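Drep2 (Drosophila melanogaster, PDB 4D2K) probably takes part in apoptotic DNA fragmentation, its CIDE domain, the part described here, binding identical copies to build higher-order assemblies. Local coordinates at residues R67-A70 with N71-L75. Sequence-based numbering, arbitrary orientation.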
ATOM      1  N   ARG A  67     -10.441   0.794  -5.743  1.00 39.72           N
ATOM      2  CA  ARG A  67     -10.882   1.758  -6.742  1.00 42.97           C
ATOM      3  C   ARG A  67     -11.532   2.921  -6.091  1.00 41.52           C
ATOM      4  O   ARG A  67     -11.583   4.000  -6.704  1.00 37.90           O
ATOM      5  CB  ARG A  67     -11.854   1.145  -7.760  1.00 42.89           C
ATOM      6  CG  ARG A  67     -11.180   0.241  -8.771  1.00 47.03           C
ATOM      7  CD  ARG A  67     -12.126  -0.177  -9.894  1.00 48.32           C
ATOM      8  NE  ARG A  67     -13.076  -1.196  -9.450  1.00 52.44           N
ATOM      9  CZ  ARG A  67     -12.754  -2.476  -9.273  1.00 56.26           C
ATOM     10  NH1 ARG A  67     -11.511  -2.880  -9.493  1.00 59.60           N
ATOM     11  NH2 ARG A  67     -13.666  -3.356  -8.874  1.00 59.71           N
ATOM     12  N   THR A  68     -11.964   2.768  -4.830  1.00 37.77           N
ATOM     13  CA  THR A  68     -12.510   3.993  -4.201  1.00 36.20           C
ATOM     14  C   THR A  68     -11.447   4.977  -3.688  1.00 35.39           C
ATOM     15  O   THR A  68     -11.791   6.059  -3.230  1.00 33.81           O
ATOM     16  CB  THR A  68     -13.404   3.696  -3.005  1.00 39.76           C
ATOM     17  OG1 THR A  68     -12.607   3.360  -1.854  1.00 36.53           O
ATOM     18  CG2 THR A  68     -14.427   2.627  -3.368  1.00 36.23           C
ATOM     19  N   LEU A  69     -10.172   4.583  -3.677  1.00 37.05           N
ATOM     20  CA  LEU A  69      -9.104   5.437  -3.122  1.00 35.21           C
ATOM     21  C   LEU A  69      -8.795   6.695  -3.950  1.00 35.93           C
ATOM     22  O   LEU A  69      -8.580   6.596  -5.153  1.00 34.63           O
ATOM     23  CB  LEU A  69      -7.798   4.633  -2.982  1.00 32.75           C
ATOM     24  CG  LEU A  69      -7.857   3.431  -2.051  1.00 35.49           C
ATOM     25  CD1 LEU A  69      -6.495   2.730  -1.961  1.00 33.10           C
ATOM     26  CD2 LEU A  69      -8.375   3.858  -0.670  1.00 38.91           C
ATOM     27  N   ALA A  70      -8.698   7.854  -3.296  1.00 34.76           N
ATOM     28  CA  ALA A  70      -8.303   9.092  -3.965  1.00 31.92           C
ATOM     29  C   ALA A  70      -6.821   9.060  -4.330  1.00 36.50           C
ATOM     30  O   ALA A  70      -6.019   8.395  -3.644  1.00 33.81           O
ATOM     31  CB  ALA A  70      -8.584  10.302  -3.069  1.00 28.55           C
ATOM     32  N   ASN A  71      -6.460   9.797  -5.386  1.00 34.72           N
ATOM     33  CA  ASN A  71      -5.061   9.980  -5.778  1.00 35.02           C
ATOM     34  C   ASN A  71      -4.210  10.360  -4.587  1.00 34.66           C
ATOM     35  O   ASN A  71      -4.615  11.212  -3.797  1.00 33.96           O
ATOM     36  CB  ASN A  71      -4.905  11.092  -6.811  1.00 32.56           C
ATOM     37  CG  ASN A  71      -5.370  10.694  -8.185  1.00 37.14           C
ATOM     38  OD1 ASN A  71      -5.860   9.588  -8.401  1.00 35.80           O
ATOM     39  ND2 ASN A  71      -5.180  11.593  -9.141  1.00 37.47           N
ATOM     40  N   ASN A  72      -3.039   9.740  -4.480  1.00 32.87           N
ATOM     41  CA  ASN A  72      -2.084  10.041  -3.431  1.00 33.54           C
ATOM     42  C   ASN A  72      -2.604   9.840  -2.003  1.00 33.13           C
ATOM     43  O   ASN A  72      -2.098  10.441  -1.055  1.00 35.04           O
ATOM     44  CB  ASN A  72      -1.544  11.460  -3.617  1.00 32.72           C
ATOM     45  CG  ASN A  72      -0.434  11.518  -4.659  1.00 34.54           C
ATOM     46  OD1 ASN A  72       0.516  10.723  -4.604  1.00 34.93           O
ATOM     47  ND2 ASN A  72      -0.535  12.451  -5.601  1.00 32.46           N
ATOM     48  N   THR A  73      -3.600   8.969  -1.867  1.00 32.19           N
ATOM     49  CA  THR A  73      -3.922   8.377  -0.572  1.00 37.11           C
ATOM     50  C   THR A  73      -2.654   7.702  -0.029  1.00 35.91           C
ATOM     51  O   THR A  73      -1.953   7.001  -0.777  1.00 31.52           O
ATOM     52  CB  THR A  73      -5.064   7.327  -0.674  1.00 33.89           C
ATOM     53  OG1 THR A  73      -6.269   7.961  -1.115  1.00 34.75           O
ATOM     54  CG2 THR A  73      -5.310   6.652   0.657  1.00 31.70           C
ATOM     55  N   VAL A  74      -2.352   7.956   1.245  1.00 33.14           N
ATOM     56  CA  VAL A  74      -1.191   7.351   1.907  1.00 36.89           C
ATOM     57  C   VAL A  74      -1.545   5.975   2.483  1.00 35.39           C
ATOM     58  O   VAL A  74      -2.449   5.854   3.300  1.00 36.23           O
ATOM     59  CB  VAL A  74      -0.649   8.244   3.042  1.00 35.52           C
ATOM     60  CG1 VAL A  74       0.661   7.661   3.602  1.00 33.45           C
ATOM     61  CG2 VAL A  74      -0.442   9.662   2.551  1.00 30.79           C
ATOM     62  N   LEU A  75      -0.836   4.951   2.027  1.00 33.95           N
ATOM     63  CA  LEU A  75      -1.035   3.562   2.431  1.00 35.63           C
ATOM     64  C   LEU A  75       0.222   3.032   3.126  1.00 38.00           C
ATOM     65  O   LEU A  75       1.323   3.499   2.852  1.00 37.55           O
ATOM     66  CB  LEU A  75      -1.363   2.686   1.216  1.00 35.45           C
ATOM     67  CG  LEU A  75      -2.599   3.031   0.381  1.00 36.71           C
ATOM     68  CD1 LEU A  75      -2.684   2.162  -0.886  1.00 34.31           C
ATOM     69  CD2 LEU A  75      -3.862   2.882   1.238  1.00 36.62           C
TER
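Ala70 and Thr73 close a type II beta turn, with Thr73 N donating to Ala70 O at 3.1 Å and Asn71 and Asn72 at its two corners; Asn72 takes the left-handed backbone conformation usual at the second corner of such a turn. The same carbonyl is gripped a second time by the Thr73 side chain, whose OG1 donates to Ala70 O at 2.6 Å. Both donors come from one face of the carbonyl plane, the amide well above it and the hydroxyl tilted 25° from it. Thr73 can make both bonds because its OG1 stands beside its own backbone N, anti to the carbonyl carbon (chi1 -63°), which turns the hydroxyl back over the turn and leaves CG2 anti to the backbone N. Thr73 OG1 also lies 3.8 Å from Ala70 CB, against the chain entering the turn, with Leu69 CB a little farther off. A valine in place of Thr73 would probably leave Ala70 O with the amide bond alone across the turn and let the link between Ala70 and the start of the strand flex more. Beyond the polar bonds, Leu69 and Leu75 reach toward each other tip to tip, CD1 to CD1 at 4.0 Å, with Leu75 CD2 almost as near to Leu69 CD1. Both leucines are buried and also touch Leu53 of the neighbouring strand 49-53, as Thr73 does, whereas the Asn71 side chain leans on Arg10 and Pro11 of strand 10-16. The turn, with two hydrogen bonds on one carbonyl, thus carries the chain from helix 63-67 into strand 74-79, the central strand of the mixed sheet in the ubiquitin-like fold of the CIDE-N domain.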